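5'-methylthioadenosine nucleosidase / s-adenosylhomocysteine nucleosidase (Brucella melitensis bv. 1, PDB 4PR3) is a two-subunit alpha/beta nucleosidase of the phosphorylase superfamily, modelled here with adenine in its ligand pocket. Local coordinates at residues L54-G59 against D167-A172; L134-A139 against G228-S233; T143-T148 against I161-V166. All coordinates share one frame; numbering follows the deposited sequence.

Contact 1. Residues L54-G59 against D167-A172; sequences LMIGVG and DMETYA. With ADE (adenine), chain C.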
# COMPACT_ATOMS: atom_id res chain seq x y z
N LEU A 54 -12.04 2.07 -13.07
CA LEU A 54 -11.67 2.93 -11.96
C LEU A 54 -10.16 3.11 -12.01
O LEU A 54 -9.41 2.13 -12.07
CB LEU A 54 -12.05 2.26 -10.64
CG LEU A 54 -12.57 3.11 -9.48
CD1 LEU A 54 -12.27 2.41 -8.16
CD2 LEU A 54 -11.99 4.52 -9.49
N MSE A 55 -9.69 4.35 -11.99
CA MSE A 55 -8.25 4.59 -12.05
C MSE A 55 -7.65 4.50 -10.66
O MSE A 55 -7.98 5.28 -9.77
CB MSE A 55 -7.96 5.95 -12.69
CG MSE A 55 -8.48 6.07 -14.11
SE MSE A 55 -8.14 4.47 -15.19
CE MSE A 55 -6.23 4.36 -14.97
N ILE A 56 -6.78 3.51 -10.48
CA ILE A 56 -6.32 3.12 -9.16
C ILE A 56 -5.00 3.78 -8.72
O ILE A 56 -4.65 3.80 -7.54
CB ILE A 56 -6.29 1.55 -9.08
CG1 ILE A 56 -7.56 1.04 -8.39
CG2 ILE A 56 -5.04 1.01 -8.42
CD1 ILE A 56 -7.95 1.86 -7.19
N GLY A 57 -4.31 4.40 -9.67
CA GLY A 57 -3.03 5.01 -9.38
C GLY A 57 -1.87 4.04 -9.53
O GLY A 57 -2.07 2.86 -9.82
N VAL A 58 -0.66 4.54 -9.30
CA VAL A 58 0.56 3.77 -9.57
C VAL A 58 1.29 3.37 -8.28
O VAL A 58 1.54 4.20 -7.41
CB VAL A 58 1.52 4.56 -10.48
CG1 VAL A 58 2.86 3.86 -10.61
CG2 VAL A 58 0.89 4.77 -11.85
N GLY A 59 1.62 2.08 -8.17
CA GLY A 59 2.36 1.59 -7.02
C GLY A 59 1.46 0.98 -5.97
O GLY A 59 0.26 1.24 -5.95
N ASP A 167 4.56 -6.62 -11.63
CA ASP A 167 3.75 -5.41 -11.74
C ASP A 167 3.87 -4.56 -10.48
O ASP A 167 4.56 -4.92 -9.53
CB ASP A 167 2.28 -5.76 -12.01
CG ASP A 167 1.49 -6.01 -10.73
OD1 ASP A 167 2.03 -6.70 -9.83
OD2 ASP A 167 0.34 -5.53 -10.64
N MSE A 168 3.23 -3.39 -10.50
CA MSE A 168 3.25 -2.49 -9.35
C MSE A 168 1.99 -2.40 -8.48
O MSE A 168 1.96 -1.62 -7.53
CB MSE A 168 3.73 -1.12 -9.80
CG MSE A 168 5.07 -1.22 -10.49
SE MSE A 168 5.59 0.40 -11.36
CE MSE A 168 5.55 1.58 -9.80
N GLU A 169 0.96 -3.17 -8.80
CA GLU A 169 -0.38 -2.94 -8.26
C GLU A 169 -1.04 -4.15 -7.59
O GLU A 169 -1.47 -4.07 -6.44
CB GLU A 169 -1.32 -2.34 -9.30
CG GLU A 169 -1.10 -0.85 -9.54
CD GLU A 169 0.01 -0.57 -10.53
OE1 GLU A 169 0.10 -1.30 -11.55
OE2 GLU A 169 0.80 0.36 -10.28
N THR A 170 -1.17 -5.23 -8.34
CA THR A 170 -2.08 -6.33 -8.04
C THR A 170 -2.13 -6.82 -6.59
O THR A 170 -3.22 -6.99 -6.05
CB THR A 170 -1.79 -7.53 -8.96
OG1 THR A 170 -1.86 -7.10 -10.33
CG2 THR A 170 -2.79 -8.66 -8.73
N TYR A 171 -0.98 -7.05 -5.96
CA TYR A 171 -0.99 -7.52 -4.57
C TYR A 171 -1.70 -6.53 -3.64
O TYR A 171 -2.36 -6.92 -2.68
CB TYR A 171 0.42 -7.81 -4.06
CG TYR A 171 0.46 -8.23 -2.61
CD1 TYR A 171 0.34 -9.56 -2.24
CD2 TYR A 171 0.60 -7.28 -1.59
CE1 TYR A 171 0.36 -9.95 -0.92
CE2 TYR A 171 0.61 -7.65 -0.27
CZ TYR A 171 0.50 -8.98 0.07
OH TYR A 171 0.52 -9.35 1.39
N ALA A 172 -1.54 -5.24 -3.92
CA ALA A 172 -2.21 -4.22 -3.14
C ALA A 172 -3.72 -4.28 -3.36
O ALA A 172 -4.50 -4.03 -2.44
CB ALA A 172 -1.67 -2.85 -3.49
N9 ADE C . 4.61 -2.93 -15.49
C8 ADE C . 5.02 -3.06 -16.79
N7 ADE C . 6.29 -3.32 -16.92
C5 ADE C . 6.76 -3.37 -15.62
C6 ADE C . 8.04 -3.61 -15.08
N6 ADE C . 9.12 -3.85 -15.82
N1 ADE C . 8.17 -3.58 -13.74
C2 ADE C . 7.08 -3.34 -12.99
N3 ADE C . 5.84 -3.10 -13.38
C4 ADE C . 5.74 -3.13 -14.72
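The backbone N of G59 donates to E169 OE2 at 2.8 Å, a nearly straight bond (176° at the hydrogen) that uses the anti lone pair of the carboxylate oxygen, away from OE1. Within this phosphorylase-superfamily alpha/beta fold it ties the start of helix 60-76 to the start of helix 170-180, since G59 and E169 are the N-cap residues of the two. A bend in the glutamate chain at chi2 (84°) swings its carboxylate round to the G59 amide, while its CG lies near I56 CG2 and the carbonyl O of G57.

Beside this bond the selenomethionine M168 folds back at chi3 (59°), bringing CE to 3.6 Å from V58 CG1. Its CG meets adenine N3 at 3.5 Å, making M168 a bridge between the loop 56-59 and the ligand. From the second subunit, F125 packs on V58 and M111 on M168. The turn that presents M168 and E169 is shaped by D167 in an Asx turn: OD2 takes the N of E169 at 3.1 Å from one side of the carboxylate plane and T170 OG1 from the other, both out of that plane, and the N of T170 at 2.8 Å on its syn lone pair.

Contact 2. Residues L134-A139 against G228-S233; sequences LPFRVA and GLLSPS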
# COMPACT_ATOMS: atom_id res chain seq x y z
N LEU A 134 -4.71 -16.96 -6.45
CA LEU A 134 -5.96 -16.31 -6.82
C LEU A 134 -7.02 -17.38 -7.06
O LEU A 134 -6.70 -18.48 -7.53
CB LEU A 134 -5.77 -15.40 -8.04
CG LEU A 134 -4.88 -14.16 -7.83
CD1 LEU A 134 -5.23 -13.05 -8.81
CD2 LEU A 134 -4.96 -13.65 -6.40
N PRO A 135 -8.29 -17.07 -6.74
CA PRO A 135 -9.35 -18.09 -6.74
C PRO A 135 -9.78 -18.63 -8.11
O PRO A 135 -10.37 -19.71 -8.15
CB PRO A 135 -10.53 -17.35 -6.09
CG PRO A 135 -10.28 -15.91 -6.39
CD PRO A 135 -8.79 -15.75 -6.32
N PHE A 136 -9.51 -17.92 -9.20
CA PHE A 136 -10.15 -18.25 -10.47
C PHE A 136 -9.22 -18.69 -11.60
O PHE A 136 -8.07 -18.27 -11.68
CB PHE A 136 -11.02 -17.09 -10.94
CG PHE A 136 -12.11 -16.73 -9.98
CD1 PHE A 136 -12.86 -17.72 -9.37
CD2 PHE A 136 -12.38 -15.41 -9.68
CE1 PHE A 136 -13.87 -17.40 -8.48
CE2 PHE A 136 -13.39 -15.08 -8.79
CZ PHE A 136 -14.13 -16.08 -8.19
N ARG A 137 -9.76 -19.53 -12.48
CA ARG A 137 -9.08 -19.95 -13.70
C ARG A 137 -10.07 -19.91 -14.85
O ARG A 137 -11.08 -20.61 -14.84
CB ARG A 137 -8.52 -21.37 -13.55
CG ARG A 137 -7.48 -21.53 -12.45
CD ARG A 137 -6.25 -20.68 -12.72
NE ARG A 137 -5.25 -20.85 -11.66
CZ ARG A 137 -5.19 -20.10 -10.57
NH1 ARG A 137 -6.06 -19.12 -10.37
NH2 ARG A 137 -4.25 -20.33 -9.66
N VAL A 138 -9.78 -19.09 -15.85
CA VAL A 138 -10.62 -19.00 -17.03
C VAL A 138 -9.95 -19.72 -18.20
O VAL A 138 -8.77 -19.50 -18.48
CB VAL A 138 -10.89 -17.53 -17.41
CG1 VAL A 138 -11.69 -17.44 -18.71
CG2 VAL A 138 -11.63 -16.82 -16.28
N ALA A 139 -10.70 -20.59 -18.86
CA ALA A 139 -10.17 -21.37 -19.98
C ALA A 139 -9.82 -20.48 -21.16
O ALA A 139 -10.51 -19.50 -21.43
CB ALA A 139 -11.16 -22.43 -20.39
N GLY A 228 -20.83 -19.15 -14.72
CA GLY A 228 -20.79 -19.51 -13.32
C GLY A 228 -19.41 -19.50 -12.68
O GLY A 228 -19.18 -20.22 -11.71
N LEU A 229 -18.51 -18.69 -13.22
CA LEU A 229 -17.17 -18.53 -12.65
C LEU A 229 -17.19 -18.26 -11.14
O LEU A 229 -16.30 -18.70 -10.42
CB LEU A 229 -16.41 -17.40 -13.36
CG LEU A 229 -14.96 -17.17 -12.92
CD1 LEU A 229 -14.10 -18.36 -13.33
CD2 LEU A 229 -14.40 -15.88 -13.50
N LEU A 230 -18.21 -17.57 -10.66
CA LEU A 230 -18.32 -17.36 -9.23
C LEU A 230 -19.34 -18.35 -8.68
O LEU A 230 -20.55 -18.12 -8.77
CB LEU A 230 -18.79 -15.93 -8.96
CG LEU A 230 -18.34 -14.87 -9.98
CD1 LEU A 230 -19.07 -13.56 -9.77
CD2 LEU A 230 -16.84 -14.65 -9.92
N SER A 231 -18.84 -19.42 -8.06
CA SER A 231 -19.64 -20.52 -7.53
C SER A 231 -18.73 -21.66 -7.06
O SER A 231 -17.68 -21.89 -7.66
CB SER A 231 -20.64 -21.05 -8.56
OG SER A 231 -20.01 -21.92 -9.48
N PRO A 232 -19.14 -22.37 -5.99
CA PRO A 232 -18.43 -23.53 -5.45
C PRO A 232 -18.80 -24.84 -6.16
O PRO A 232 -19.40 -24.76 -7.24
CB PRO A 232 -18.92 -23.58 -4.00
CG PRO A 232 -20.31 -23.04 -4.08
CD PRO A 232 -20.29 -21.97 -5.15
N SER A 233 -18.38 -25.97 -5.57
CA SER A 233 -18.80 -27.36 -5.85
C SER A 233 -17.62 -28.33 -5.95
O SER A 233 -17.77 -29.54 -5.73
CB SER A 233 -19.72 -27.52 -7.06
OG SER A 233 -20.98 -26.92 -6.82
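F136 swings its ring to the side of its own backbone N (chi1 -60°), and L229 extends CG opposite its N, alongside its carbonyl carbon (chi1 -176°), which brings the leucine branch point over the phenyl group. L229 CG stands 4.1 Å above the ring plane, displaced toward the rim. On the opposite face P135 CG sits over the ring centre, so the phenyl group is sandwiched between a leucine and its own preceding proline. The far end of the ring meets L230, whose CD2 comes obliquely to 3.5 Å from F136 CZ, the two side chains crossing at about a right angle. F136 CE1 also lies beside the carbonyl O of L229. This is a small apolar surface contact between the C-terminal tail, which leaves helix 207-226 through a Schellman motif at G228, and the loop joining strands 132-133 and 142-148. L185 of strand 184-192 touches both F136 and L229, which ties the contact to the sheet. Further along the loop, V138 CG2 meets L229 CD2 at 4.0 Å, and the other methyl of that leucine, CD1, lies 4.1 Å from the carbonyl O of R137. Polar groups are bonded within each segment or to neighbouring strands, as V138 O is to Q102 NE2. In the loop, the CB of R137 points away from the tail, and NH1 folds back to the O of L134 at 3.0 Å, above the carbonyl plane. In the tail, S231 OG donates to the O of G228 at 2.9 Å, in the plane of that carbonyl.

Contact 3. Residues T143-T148 against I161-V166; sequences TASLST and IEADMV. With ADE (adenine), chain C; PO4 (phosphate ion), chain D.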
# COMPACT_ATOMS: atom_id res chain seq x y z
N THR A 143 -1.79 -18.89 -17.82
CA THR A 143 -1.65 -18.52 -16.42
C THR A 143 -0.20 -18.17 -16.13
O THR A 143 0.72 -18.71 -16.75
CB THR A 143 -2.07 -19.66 -15.48
OG1 THR A 143 -1.34 -20.85 -15.81
CG2 THR A 143 -3.55 -19.93 -15.61
N ALA A 144 0.01 -17.24 -15.20
CA ALA A 144 1.35 -16.86 -14.77
C ALA A 144 1.35 -16.38 -13.33
O ALA A 144 0.38 -15.79 -12.86
CB ALA A 144 1.90 -15.78 -15.68
N SER A 145 2.44 -16.65 -12.63
CA SER A 145 2.63 -16.14 -11.28
C SER A 145 3.09 -14.68 -11.36
O SER A 145 3.80 -14.30 -12.30
CB SER A 145 3.66 -16.98 -10.53
OG SER A 145 4.87 -17.07 -11.26
N LEU A 146 2.70 -13.88 -10.38
CA LEU A 146 2.96 -12.45 -10.44
C LEU A 146 3.65 -11.93 -9.18
O LEU A 146 3.42 -12.42 -8.08
CB LEU A 146 1.66 -11.68 -10.68
CG LEU A 146 1.71 -10.16 -10.81
CD1 LEU A 146 2.62 -9.72 -11.94
CD2 LEU A 146 0.32 -9.60 -11.00
N SER A 147 4.51 -10.93 -9.37
CA SER A 147 5.17 -10.24 -8.26
C SER A 147 4.80 -8.76 -8.30
O SER A 147 4.85 -8.13 -9.35
CB SER A 147 6.68 -10.41 -8.36
OG SER A 147 7.35 -9.76 -7.30
N THR A 148 4.42 -8.22 -7.14
CA THR A 148 4.08 -6.80 -7.04
C THR A 148 5.10 -6.04 -6.19
O THR A 148 5.50 -6.52 -5.13
CB THR A 148 2.66 -6.59 -6.45
OG1 THR A 148 1.67 -7.11 -7.35
CG2 THR A 148 2.38 -5.12 -6.19
N ILE A 161 13.94 -12.34 -9.07
CA ILE A 161 12.49 -12.50 -8.97
C ILE A 161 12.04 -13.92 -9.34
O ILE A 161 12.28 -14.38 -10.45
CB ILE A 161 11.75 -11.50 -9.90
CG1 ILE A 161 12.23 -10.07 -9.64
CG2 ILE A 161 10.24 -11.61 -9.73
CD1 ILE A 161 12.00 -9.58 -8.23
N GLU A 162 11.37 -14.60 -8.40
CA GLU A 162 10.94 -15.97 -8.62
C GLU A 162 9.71 -16.06 -9.53
O GLU A 162 9.53 -17.04 -10.26
CB GLU A 162 10.64 -16.67 -7.29
CG GLU A 162 11.71 -16.49 -6.22
CD GLU A 162 12.93 -17.38 -6.42
OE1 GLU A 162 12.98 -18.11 -7.43
OE2 GLU A 162 13.83 -17.34 -5.56
N ALA A 163 8.86 -15.04 -9.47
CA ALA A 163 7.62 -15.02 -10.25
C ALA A 163 7.89 -14.91 -11.74
O ALA A 163 8.98 -14.52 -12.16
CB ALA A 163 6.72 -13.88 -9.78
N ASP A 164 6.90 -15.28 -12.55
CA ASP A 164 7.02 -15.22 -14.01
C ASP A 164 7.04 -13.78 -14.52
O ASP A 164 7.73 -13.47 -15.49
CB ASP A 164 5.88 -15.98 -14.68
CG ASP A 164 5.88 -17.45 -14.37
OD1 ASP A 164 6.97 -17.98 -14.02
OD2 ASP A 164 4.81 -18.09 -14.47
N MSE A 165 6.25 -12.92 -13.89
CA MSE A 165 6.11 -11.54 -14.33
C MSE A 165 6.01 -10.57 -13.16
O MSE A 165 5.79 -10.99 -12.02
CB MSE A 165 4.90 -11.40 -15.26
CG MSE A 165 3.69 -12.20 -14.81
SE MSE A 165 2.05 -11.80 -15.80
CE MSE A 165 2.61 -12.26 -17.57
N VAL A 166 6.17 -9.28 -13.44
CA VAL A 166 6.18 -8.26 -12.39
C VAL A 166 5.22 -7.11 -12.67
O VAL A 166 5.07 -6.68 -13.82
CB VAL A 166 7.61 -7.69 -12.17
CG1 VAL A 166 8.57 -8.78 -11.72
CG2 VAL A 166 8.13 -7.03 -13.44
N9 ADE C . 4.61 -2.93 -15.49
C8 ADE C . 5.02 -3.06 -16.79
N7 ADE C . 6.29 -3.32 -16.92
C5 ADE C . 6.76 -3.37 -15.62
C6 ADE C . 8.04 -3.61 -15.08
N6 ADE C . 9.12 -3.85 -15.82
N1 ADE C . 8.17 -3.58 -13.74
C2 ADE C . 7.08 -3.34 -12.99
N3 ADE C . 5.84 -3.10 -13.38
C4 ADE C . 5.74 -3.13 -14.72
P PO4 D . 9.15 -12.87 -5.79
O1 PO4 D . 8.45 -12.37 -4.55
O2 PO4 D . 9.52 -11.69 -6.66
O3 PO4 D . 10.41 -13.62 -5.40
O4 PO4 D . 8.22 -13.79 -6.55
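S147 N donates to the O of M165 at 2.9 Å and D164 N to S145 OG at 3.0 Å, the two shortest hydrogen bonds joining these segments. With the bond from M165 N to the O of S145, the S147 bond forms the parallel backbone pairing of strand 142-148 with strand 165-167 at the end of the mixed sheet of this phosphorylase-superfamily fold; the D164 bond runs from backbone to side chain. L146 is in register with M165 and S147 with V166. S145 holds OG between its backbone N and carbonyl carbon (chi1 54°), where it faces the D164 amide just ahead of the strand. In return D164 OD2 accepts a weak bond from S145 N at 3.3 Å, giving a side-chain and backbone exchange between the two residues.

On the sheet face of L146 and M165, the leucine CD1 lies 3.9 Å from M165 CG, and the selenium of M165, a selenomethionine, rests 4.0 Å from A144 CB. On that face R188 and I190 of strand 184-192 touch M165, and T170 of helix 170-180 packs on L146. The other face carries S147 and V166. A163 CB packs against S147 CB at 3.7 Å, with I161 CG2 on the same serine carbon. S147 OG, which R109 NH1 also engages, donates to O2 of a phosphate ion that probably came from the crystallisation liquor; the backbone N atoms of E162 and A163 bind the same ion weakly. Beyond the phosphate site V166 lines the adenine pocket, its CG2 lying 3.5 Å from adenine N1.

Contact 1 is buried and contact 3 partly so. They meet at D167, the end of strand 165-167, from which the chain runs on into helix 170-180: D167 N pairs with the O of S147, and D167 OD1 with T148 OG1. Both border the adenine, contact 1 through D167 and M168, contact 3 through V166. Contact 3 is the edge of a sheet, held by parallel backbone pairing and a serine-aspartate side-chain exchange; contact 1 joins two helix starts through one carboxylate-amide bond. Contact 2 lies at the surface, far from the ligand, and relies on leucine-phenylalanine packing. It touches contact 3 where R137 CD packs on T143 CG2.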